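Side-chain contacts in ubiquinol-cytochrome C chaperone (Brucella abortus NCTC 8038, PDB 6RWT), which probably acts, like its mitochondrial homologue Cbp3, as an assembly factor that chaperones newly made cytochrome b on its way into respiratory complex III: residues L52-F55 and L56-R60; N69-A72 and Q73-D77; K81-D84 and H85-E89; A129-T132 and R133-P137. One frame throughout, in Å; residues are numbered along the deposited sequence.

Interaction 1. Residues L52-F55 and L56-R60; sequences LHIF and LALHR
The carbonyl oxygen F55 O receives the backbone N-H of H59 in the shortest polar bond of this helical turn, 2.8 Å from H59 N to F55 O, and the same oxygen has H59 CB close beside it. Both side chains have CG anti to the backbone N (chi1 154° for F55, 177° for H59), which makes them run alongside each other, one turn apart. H59 CB sits over one face of the phenyl ring, offset toward its rim, 4.2 Å from the F55 centroid, a CH-pi contact. The two rings lie obliquely, their planes 31° apart. At the edge of the F55 ring, in its plane, lies the carbonyl oxygen of L52, and L56 CG packs against F55 CD2 at 4.1 Å. On another side of the helix, I54 CG2 meets L58 CD1 at 4.1 Å. I54 also touches helices 2-28 and 66-89, and F55 touches helix 100-120, so this part of helix 43-61 is packed between all three. H59 CB rests on the phenyl face while NE2 is bonded to D120 OD1, which fixes how the imidazole is turned; the nearby carboxylate may favour its protonated form.

Interaction 2. Residues N69-A72 and Q73-D77; sequences NALA and QEIAD. With MG (magnesium ion), chain C.
L71 and I75 form the apolar, buried side of this turn of helix 66-89, with L71 CD1 4.3 Å from I75 CG1 in the modelled conformer of I75, one of two. In that conformer I75 has CG1 beside its backbone N and anti to its carbonyl carbon (chi1 -68°), which lays the branch against L71 O at 3.4 Å. A76 CB rests on A72 O at 3.5 Å.

The other side is wet and polar. A70 O takes the N-H of E74 at 3.0 Å from E74 N and also a proton from a water, which donates a second one to Q73 OE1; the extended glutamine chain thus closes a bridge back to the preceding turn. E74 bends at chi2 (-87°) and carries its carboxylate outward, where OE1 binds a magnesium ion at 2.0 Å. Five waters complete an octahedral shell. One of them donates to E74 OE2, the oxygen that does not bind the metal, and another to D77 OD2 at 2.8 Å, so D77 joins the site in the second shell. N13 ND2 of helix 2-28 also bonds E74 OE2; metal, water and N13 together fix the rotation of the carboxylate.

Helix 43-61 covers the apolar side, A72 packing on L58 and M61 and I75 on I54, while helix 2-28 meets I75 through V20, Y21 and I24 and touches E74 through V17.

Interaction 3. Residues K81-D84 and H85-E89; sequences KDVD and HSLRE
D84 overlaps R88, one turn further on, the two side chains projecting together from the helix, and its OD1 forms a salt bridge with R88 NE at 3.1 Å. The aspartate has CG anti to its backbone N, while the arginine stays extended from CG to NE, so that R88 CD passes D84 OD1 at 3.7 Å and R88 CG lies 3.5 Å from the backbone oxygen D84 O. The bond is bent: NE comes to the syn side of OD1, 22° out of the carboxylate plane, the N-H...O angle is 135°, and the two flat groups are turned 46° from each other. A water closes the other end of the pair, donating to D84 OD2 and accepting from R88 NH2 in the guanidinium plane. R100 of helix 100-120 also bridges to D84 OD1, which therefore serves two arginines; the shared carboxylate would offset the closeness of R88 NH2 to R100 NH2.

This i to i+4 ion pair lies on the surface of the last turns of helix 66-89, where each backbone N-H from H85 to E89 reaches the carbonyl four residues back. A second water-mediated link spans D82 and S86: in the modelled conformer of D82, one of two, a water donates to D82 OD1 and lies 2.7 Å from S86 OG, while D82 OD2 bonds Y21 OH of helix 2-28. On the inner side V83 CG1 meets L87 CG at 4.4 Å. V83 packs on Y47 of helix 43-61, and L87 lies against R100 and L104 of helix 100-120.

Interaction 4. Residues A129-T132 and R133-P137; sequences AALT and RNIRP
This is the C-terminal end of a short helix, 124-135, where its last turn packs on helices 43-61, 100-120 and 145-161 before the chain leaves helical geometry at R136. Hydrogen bonds from N-H to the carbonyl four residues back persist to that residue, though the last is bent: R136 N donates to T132 O at 2.9 Å with an N-H...O angle of 133°. P137 follows, and having no N-H it offers T132 O nothing further; its CD lies 3.7 Å from that oxygen.

L131 and I135 form the apolar side, stretching out in the same direction, with L131 CD2 3.9 Å from I135 CD1; both also touch L148 of helix 145-161. T132 CG2 is anti to the backbone N (chi1 of OG1 -56°) and lies against R136 O at 3.7 Å, while OG1 bonds back to A128 O. N134 ND2 is held by R111 O and Y115 OH, tying the turn to helix 100-120, and R136 pairs with D138.

On the exposed side R133 bends back at chi3 (64°) over the preceding turn, so that one face of its guanidinium covers A130, whose CA lies 3.8 Å above the plane, toward the rim.

All four interactions are local turns of single helices, so none closes a long loop, and they follow in series without nesting or crossing. Interaction 1 comes first, on helix 43-61, near the centre of the chain. Interactions 2 and 3 lie in succession on helix 66-89, centres about 18 Å apart. Interaction 1 touches interaction 2 directly, L58 CD2 lying 3.4 Å from A72 O, which joins the two consecutive helices; interaction 3 stays about 7 Å from interaction 1 at the nearest atoms. Interaction 4, on helix 124-135, lies across the chain's centre from interaction 2, with helix 100-120 packing against interactions 1, 3 and 4.

Interaction 1. Residues L52-F55 and L56-R60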
loop_
_atom_site.group_PDB
_atom_site.type_symbol
_atom_site.label_atom_id
_atom_site.label_comp_id
_atom_site.label_asym_id
_atom_site.label_seq_id
_atom_site.Cartn_x
_atom_site.Cartn_y
_atom_site.Cartn_z
ATOM N N LEU A 52 2.497 2.939 -1.119
ATOM C CA LEU A 52 3.094 2.699 0.203
ATOM C C LEU A 52 2.161 1.869 1.100
ATOM O O LEU A 52 2.609 0.923 1.753
ATOM C CB LEU A 52 3.457 4.035 0.879
ATOM C CG LEU A 52 3.929 4.000 2.335
ATOM C CD1 LEU A 52 5.196 3.168 2.474
ATOM C CD2 LEU A 52 4.162 5.417 2.851
ATOM N N HIS A 53 0.880 2.244 1.139
ATOM C CA HIS A 53 -0.099 1.572 2.006
ATOM C C HIS A 53 -0.484 0.174 1.484
ATOM O O HIS A 53 -0.655 -0.767 2.276
ATOM C CB HIS A 53 -1.319 2.489 2.264
ATOM C CG HIS A 53 -1.007 3.640 3.176
ATOM N ND1 HIS A 53 -0.355 4.785 2.761
ATOM C CD2 HIS A 53 -1.228 3.797 4.503
ATOM C CE1 HIS A 53 -0.198 5.598 3.796
ATOM N NE2 HIS A 53 -0.708 5.015 4.866
ATOM N N ILE A 54 -0.570 0.020 0.160
ATOM C CA ILE A 54 -0.751 -1.299 -0.452
ATOM C C ILE A 54 0.450 -2.217 -0.133
ATOM O O ILE A 54 0.262 -3.365 0.298
ATOM C CB ILE A 54 -0.994 -1.180 -1.986
ATOM C CG1 ILE A 54 -2.346 -0.516 -2.269
ATOM C CG2 ILE A 54 -0.889 -2.537 -2.681
ATOM C CD1 ILE A 54 -3.576 -1.379 -2.022
ATOM N N PHE A 55 1.671 -1.695 -0.299
ATOM C CA PHE A 55 2.876 -2.427 0.072
ATOM C C PHE A 55 2.805 -2.947 1.520
ATOM O O PHE A 55 3.130 -4.100 1.790
ATOM C CB PHE A 55 4.153 -1.574 -0.105
ATOM C CG PHE A 55 5.270 -1.999 0.807
ATOM C CD1 PHE A 55 6.076 -3.071 0.473
ATOM C CD2 PHE A 55 5.467 -1.369 2.040
ATOM C CE1 PHE A 55 7.072 -3.506 1.343
ATOM C CE2 PHE A 55 6.447 -1.802 2.914
ATOM C CZ PHE A 55 7.255 -2.870 2.560
ATOM N N LEU A 56 2.434 -2.074 2.455
ATOM C CA LEU A 56 2.363 -2.476 3.870
ATOM C C LEU A 56 1.427 -3.668 4.073
ATOM O O LEU A 56 1.755 -4.597 4.823
ATOM C CB LEU A 56 1.954 -1.303 4.771
ATOM C CG LEU A 56 3.086 -0.352 5.172
ATOM C CD1 LEU A 56 2.555 1.006 5.612
ATOM C CD2 LEU A 56 3.956 -0.966 6.265
ATOM N N ALA A 57 0.282 -3.652 3.397
ATOM C CA ALA A 57 -0.663 -4.788 3.467
ATOM C C ALA A 57 -0.083 -6.087 2.880
ATOM O O ALA A 57 -0.153 -7.147 3.511
ATOM C CB ALA A 57 -1.972 -4.433 2.774
ATOM N N LEU A 58 0.483 -6.002 1.682
ATOM C CA LEU A 58 1.073 -7.180 1.026
ATOM C C LEU A 58 2.246 -7.754 1.830
ATOM O O LEU A 58 2.375 -8.977 1.952
ATOM C CB LEU A 58 1.529 -6.847 -0.403
ATOM C CG LEU A 58 0.480 -6.313 -1.395
ATOM C CD1 LEU A 58 1.089 -6.099 -2.779
ATOM C CD2 LEU A 58 -0.763 -7.180 -1.485
ATOM N N HIS A 59 3.084 -6.864 2.367
ATOM C CA HIS A 59 4.234 -7.229 3.205
ATOM C C HIS A 59 3.806 -8.039 4.439
ATOM O O HIS A 59 4.454 -9.037 4.789
ATOM C CB HIS A 59 4.991 -5.940 3.580
ATOM C CG HIS A 59 6.163 -6.140 4.488
ATOM N ND1 HIS A 59 6.104 -5.863 5.836
ATOM C CD2 HIS A 59 7.427 -6.565 4.245
ATOM C CE1 HIS A 59 7.278 -6.121 6.387
ATOM N NE2 HIS A 59 8.100 -6.543 5.442
ATOM N N ARG A 60 2.702 -7.632 5.069
ATOM C CA ARG A 60 2.138 -8.376 6.207
ATOM C C ARG A 60 1.540 -9.732 5.809
ATOM O O ARG A 60 1.686 -10.724 6.535
ATOM C CB ARG A 60 1.064 -7.533 6.916
ATOM C CG ARG A 60 0.169 -8.279 7.915
ATOM C CD ARG A 60 0.937 -8.820 9.114
ATOM N NE ARG A 60 0.061 -9.551 10.040
ATOM C CZ ARG A 60 -0.293 -10.835 9.932
ATOM N NH1 ARG A 60 0.151 -11.599 8.935
ATOM N NH2 ARG A 60 -1.094 -11.368 10.848
#

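Interaction 2. Residues N69-A72 and Q73-D77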
loop_
_atom_site.group_PDB
_atom_site.type_symbol
_atom_site.label_atom_id
_atom_site.label_comp_id
_atom_site.label_asym_id
_atom_site.label_seq_id
_atom_site.Cartn_x
_atom_site.Cartn_y
_atom_site.Cartn_z
ATOM N N ASN A 69 -2.674 -15.179 1.617
ATOM C CA ASN A 69 -2.104 -15.097 0.269
ATOM C C ASN A 69 -3.190 -14.725 -0.766
ATOM O O ASN A 69 -2.934 -13.922 -1.660
ATOM C CB ASN A 69 -1.363 -16.392 -0.115
ATOM C CG ASN A 69 -0.042 -16.568 0.637
ATOM O OD1 ASN A 69 0.603 -15.600 1.050
ATOM N ND2 ASN A 69 0.369 -17.819 0.811
ATOM N N ALA A 70 -4.399 -15.280 -0.621
ATOM C CA ALA A 70 -5.514 -14.962 -1.530
ATOM C C ALA A 70 -6.003 -13.520 -1.358
ATOM O O ALA A 70 -6.269 -12.829 -2.340
ATOM C CB ALA A 70 -6.669 -15.933 -1.324
ATOM N N LEU A 71 -6.127 -13.067 -0.111
ATOM C CA LEU A 71 -6.505 -11.668 0.147
ATOM C C LEU A 71 -5.467 -10.700 -0.458
ATOM O O LEU A 71 -5.839 -9.677 -1.051
ATOM C CB LEU A 71 -6.692 -11.410 1.651
ATOM C CG LEU A 71 -7.171 -10.017 2.089
ATOM C CD1 LEU A 71 -8.434 -9.595 1.348
ATOM C CD2 LEU A 71 -7.384 -9.967 3.596
ATOM N N ALA A 72 -4.180 -11.032 -0.333
ATOM C CA ALA A 72 -3.101 -10.230 -0.951
ATOM C C ALA A 72 -3.271 -10.144 -2.478
ATOM O O ALA A 72 -3.136 -9.066 -3.054
ATOM C CB ALA A 72 -1.724 -10.796 -0.601
ATOM N N GLN A 73 -3.582 -11.278 -3.117
ATOM C CA GLN A 73 -3.860 -11.310 -4.563
ATOM C C GLN A 73 -5.040 -10.387 -4.940
ATOM O O GLN A 73 -4.979 -9.666 -5.947
ATOM C CB GLN A 73 -4.188 -12.738 -5.031
ATOM C CG GLN A 73 -3.052 -13.752 -5.010
ATOM C CD GLN A 73 -3.485 -15.147 -5.485
ATOM O OE1 GLN A 73 -4.672 -15.510 -5.445
ATOM N NE2 GLN A 73 -2.517 -15.934 -5.938
ATOM N N GLU A 74 -6.106 -10.424 -4.133
ATOM C CA GLU A 74 -7.293 -9.579 -4.340
ATOM C C GLU A 74 -6.960 -8.086 -4.230
ATOM O O GLU A 74 -7.405 -7.293 -5.056
ATOM C CB GLU A 74 -8.402 -9.917 -3.328
ATOM C CG GLU A 74 -9.045 -11.298 -3.482
ATOM C CD GLU A 74 -10.212 -11.356 -4.458
ATOM O OE1 GLU A 74 -10.473 -10.366 -5.190
ATOM O OE2 GLU A 74 -10.889 -12.418 -4.492
ATOM N N ILE A 75 -6.193 -7.720 -3.204
ATOM C CA ILE A 75 -5.817 -6.318 -2.984
ATOM C C ILE A 75 -4.899 -5.818 -4.110
ATOM O O ILE A 75 -5.086 -4.706 -4.618
ATOM C CB ILE A 75 -5.183 -6.115 -1.588
ATOM C CG1 ILE A 75 -6.245 -6.332 -0.496
ATOM C CG2 ILE A 75 -4.543 -4.733 -1.483
ATOM C CD1 ILE A 75 -7.504 -5.504 -0.665
ATOM N N ALA A 76 -3.940 -6.646 -4.525
ATOM C CA ALA A 76 -3.092 -6.333 -5.683
ATOM C C ALA A 76 -3.917 -6.137 -6.969
ATOM O O ALA A 76 -3.698 -5.171 -7.697
ATOM C CB ALA A 76 -2.026 -7.408 -5.882
ATOM N N ASP A 77 -4.899 -7.011 -7.202
ATOM C CA ASP A 77 -5.811 -6.903 -8.361
ATOM C C ASP A 77 -6.558 -5.566 -8.355
ATOM O O ASP A 77 -6.601 -4.859 -9.375
ATOM C CB ASP A 77 -6.827 -8.067 -8.362
ATOM C CG ASP A 77 -7.701 -8.112 -9.626
ATOM O OD1 ASP A 77 -7.144 -8.205 -10.741
ATOM O OD2 ASP A 77 -8.949 -8.084 -9.511
HETATM MG MG MG C . -11.660 -9.900 -6.801
HETATM O O HOH W 1 -7.436 -14.359 -4.870
HETATM O O HOH W 2 -12.819 -11.701 -6.307
HETATM O O HOH W 3 -10.555 -8.240 -7.271
HETATM O O HOH W 4 -12.763 -9.853 -8.559
HETATM O O HOH W 5 -13.021 -8.742 -5.761
HETATM O O HOH W 6 -10.292 -11.128 -7.926
#

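Interaction 3. Residues K81-D84 and H85-E89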
loop_
_atom_site.group_PDB
_atom_site.type_symbol
_atom_site.label_atom_id
_atom_site.label_comp_id
_atom_site.label_asym_id
_atom_site.label_seq_id
_atom_site.Cartn_x
_atom_site.Cartn_y
_atom_site.Cartn_z
ATOM N N LYS A 81 -6.033 -2.332 -11.076
ATOM C CA LYS A 81 -7.202 -1.746 -11.774
ATOM C C LYS A 81 -7.309 -0.223 -11.540
ATOM O O LYS A 81 -7.582 0.543 -12.476
ATOM C CB LYS A 81 -8.509 -2.442 -11.370
ATOM C CG LYS A 81 -8.650 -3.867 -11.897
ATOM C CD LYS A 81 -10.032 -4.485 -11.666
ATOM C CE LYS A 81 -10.351 -4.788 -10.213
ATOM N NZ LYS A 81 -11.594 -5.615 -10.061
ATOM N N ASP A 82 -7.103 0.176 -10.283
ATOM C CA ASP A 82 -7.061 1.576 -9.852
ATOM C C ASP A 82 -5.988 2.374 -10.609
ATOM O O ASP A 82 -6.270 3.424 -11.188
ATOM C CB ASP A 82 -6.778 1.590 -8.338
ATOM C CG ASP A 82 -7.062 2.919 -7.679
ATOM O OD1 ASP A 82 -6.861 3.971 -8.308
ATOM O OD2 ASP A 82 -7.458 2.899 -6.494
ATOM N N VAL A 83 -4.763 1.855 -10.616
ATOM C CA VAL A 83 -3.616 2.548 -11.252
ATOM C C VAL A 83 -3.779 2.631 -12.783
ATOM O O VAL A 83 -3.486 3.675 -13.388
ATOM C CB VAL A 83 -2.248 1.951 -10.856
ATOM C CG1 VAL A 83 -1.121 2.778 -11.460
ATOM C CG2 VAL A 83 -2.062 1.959 -9.347
ATOM N N ASP A 84 -4.274 1.557 -13.398
ATOM C CA ASP A 84 -4.630 1.557 -14.828
ATOM C C ASP A 84 -5.499 2.783 -15.160
ATOM O O ASP A 84 -5.163 3.590 -16.039
ATOM C CB ASP A 84 -5.338 0.229 -15.155
ATOM C CG ASP A 84 -5.766 0.094 -16.618
ATOM O OD1 ASP A 84 -5.609 1.036 -17.422
ATOM O OD2 ASP A 84 -6.279 -0.992 -16.964
ATOM N N HIS A 85 -6.582 2.945 -14.407
ATOM C CA HIS A 85 -7.502 4.070 -14.594
ATOM C C HIS A 85 -6.825 5.421 -14.361
ATOM O O HIS A 85 -7.026 6.351 -15.149
ATOM C CB HIS A 85 -8.721 3.909 -13.675
ATOM C CG HIS A 85 -9.767 4.960 -13.874
ATOM N ND1 HIS A 85 -10.560 5.017 -15.001
ATOM C CD2 HIS A 85 -10.144 6.000 -13.093
ATOM C CE1 HIS A 85 -11.380 6.051 -14.906
ATOM N NE2 HIS A 85 -11.151 6.661 -13.757
ATOM N N SER A 86 -6.023 5.528 -13.293
ATOM C CA SER A 86 -5.282 6.773 -12.997
ATOM C C SER A 86 -4.339 7.195 -14.130
ATOM O O SER A 86 -4.166 8.391 -14.393
ATOM C CB SER A 86 -4.481 6.641 -11.697
ATOM O OG SER A 86 -5.342 6.485 -10.576
ATOM N N LEU A 87 -3.711 6.225 -14.791
ATOM C CA LEU A 87 -2.854 6.542 -15.940
ATOM C C LEU A 87 -3.672 7.029 -17.133
ATOM O O LEU A 87 -3.284 7.985 -17.803
ATOM C CB LEU A 87 -1.995 5.342 -16.319
ATOM C CG LEU A 87 -0.942 4.963 -15.280
ATOM C CD1 LEU A 87 -0.302 3.680 -15.735
ATOM C CD2 LEU A 87 0.129 6.020 -15.095
ATOM N N ARG A 88 -4.814 6.392 -17.380
ATOM C CA ARG A 88 -5.741 6.857 -18.430
ATOM C C ARG A 88 -6.283 8.274 -18.168
ATOM O O ARG A 88 -6.528 9.023 -19.117
ATOM C CB ARG A 88 -6.892 5.867 -18.618
ATOM C CG ARG A 88 -6.421 4.523 -19.163
ATOM C CD ARG A 88 -7.539 3.515 -19.332
ATOM N NE ARG A 88 -7.027 2.248 -19.866
ATOM C CZ ARG A 88 -6.679 2.024 -21.140
ATOM N NH1 ARG A 88 -6.769 2.976 -22.074
ATOM N NH2 ARG A 88 -6.229 0.823 -21.494
ATOM N N GLU A 89 -6.452 8.644 -16.896
ATOM C CA GLU A 89 -6.828 10.027 -16.529
ATOM C C GLU A 89 -5.801 11.084 -16.993
ATOM O O GLU A 89 -6.165 12.245 -17.212
ATOM C CB GLU A 89 -7.054 10.149 -15.005
ATOM C CG GLU A 89 -8.277 9.406 -14.466
ATOM C CD GLU A 89 -8.458 9.534 -12.954
ATOM O OE1 GLU A 89 -7.471 9.767 -12.224
ATOM O OE2 GLU A 89 -9.605 9.403 -12.477
HETATM O O HOH W 7 -4.369 4.974 -8.620
HETATM O O HOH W 8 -6.027 -1.566 -19.561
#

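Interaction 4. Residues A129-T132 and R133-P137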
loop_
_atom_site.group_PDB
_atom_site.type_symbol
_atom_site.label_atom_id
_atom_site.label_comp_id
_atom_site.label_asym_id
_atom_site.label_seq_id
_atom_site.Cartn_x
_atom_site.Cartn_y
_atom_site.Cartn_z
ATOM N N ALA A 129 15.840 7.196 3.457
ATOM C CA ALA A 129 16.510 7.356 2.158
ATOM C C ALA A 129 15.648 6.838 0.994
ATOM O O ALA A 129 15.541 7.510 -0.036
ATOM C CB ALA A 129 17.877 6.668 2.164
ATOM N N ALA A 130 15.032 5.661 1.168
ATOM C CA ALA A 130 14.123 5.087 0.160
ATOM C C ALA A 130 12.871 5.957 -0.056
ATOM O O ALA A 130 12.460 6.208 -1.197
ATOM C CB ALA A 130 13.716 3.672 0.559
ATOM N N LEU A 131 12.281 6.430 1.038
ATOM C CA LEU A 131 11.136 7.346 0.950
ATOM C C LEU A 131 11.489 8.654 0.211
ATOM O O LEU A 131 10.698 9.129 -0.609
ATOM C CB LEU A 131 10.567 7.644 2.341
ATOM C CG LEU A 131 9.858 6.485 3.061
ATOM C CD1 LEU A 131 9.662 6.788 4.537
ATOM C CD2 LEU A 131 8.510 6.167 2.420
ATOM N N THR A 132 12.665 9.224 0.509
ATOM C CA THR A 132 13.133 10.450 -0.156
ATOM C C THR A 132 13.336 10.204 -1.652
ATOM O O THR A 132 12.863 10.984 -2.473
ATOM C CB THR A 132 14.447 10.990 0.489
ATOM O OG1 THR A 132 14.253 11.205 1.895
ATOM C CG2 THR A 132 14.888 12.309 -0.142
ATOM N N ARG A 133 14.033 9.112 -1.982
ATOM C CA ARG A 133 14.287 8.693 -3.372
ATOM C C ARG A 133 12.983 8.573 -4.171
ATOM O O ARG A 133 12.877 9.089 -5.282
ATOM C CB ARG A 133 15.027 7.347 -3.380
ATOM C CG ARG A 133 15.669 6.952 -4.699
ATOM C CD ARG A 133 16.828 5.969 -4.491
ATOM N NE ARG A 133 16.381 4.687 -3.919
ATOM C CZ ARG A 133 16.754 4.151 -2.747
ATOM N NH1 ARG A 133 17.620 4.745 -1.924
ATOM N NH2 ARG A 133 16.242 2.974 -2.386
ATOM N N ASN A 134 11.996 7.904 -3.585
ATOM C CA ASN A 134 10.724 7.629 -4.272
ATOM C C ASN A 134 9.768 8.825 -4.323
ATOM O O ASN A 134 9.086 9.016 -5.338
ATOM C CB ASN A 134 10.004 6.422 -3.634
ATOM C CG ASN A 134 10.664 5.081 -3.962
ATOM O OD1 ASN A 134 11.581 4.986 -4.791
ATOM N ND2 ASN A 134 10.204 4.030 -3.292
ATOM N N ILE A 135 9.720 9.622 -3.253
ATOM C CA ILE A 135 8.673 10.652 -3.077
ATOM C C ILE A 135 9.150 12.099 -3.292
ATOM O O ILE A 135 8.430 12.886 -3.905
ATOM C CB ILE A 135 7.989 10.520 -1.691
ATOM C CG1 ILE A 135 7.463 9.087 -1.504
ATOM C CG2 ILE A 135 6.848 11.528 -1.546
ATOM C CD1 ILE A 135 7.036 8.733 -0.090
ATOM N N ARG A 136 10.336 12.453 -2.781
ATOM C CA ARG A 136 10.905 13.811 -2.950
ATOM C C ARG A 136 12.345 13.771 -3.487
ATOM O O ARG A 136 13.273 14.296 -2.845
ATOM C CB ARG A 136 10.830 14.610 -1.635
ATOM C CG ARG A 136 9.423 14.952 -1.155
ATOM C CD ARG A 136 8.636 15.808 -2.147
ATOM N NE ARG A 136 9.348 17.023 -2.558
ATOM C CZ ARG A 136 9.309 18.203 -1.926
ATOM N NH1 ARG A 136 8.568 18.369 -0.830
ATOM N NH2 ARG A 136 10.007 19.222 -2.405
ATOM N N PRO A 137 12.538 13.179 -4.685
ATOM C CA PRO A 137 13.875 13.108 -5.291
ATOM C C PRO A 137 14.482 14.466 -5.663
ATOM O O PRO A 137 15.700 14.566 -5.832
ATOM C CB PRO A 137 13.640 12.271 -6.553
ATOM C CG PRO A 137 12.219 12.511 -6.901
ATOM C CD PRO A 137 11.519 12.594 -5.580
#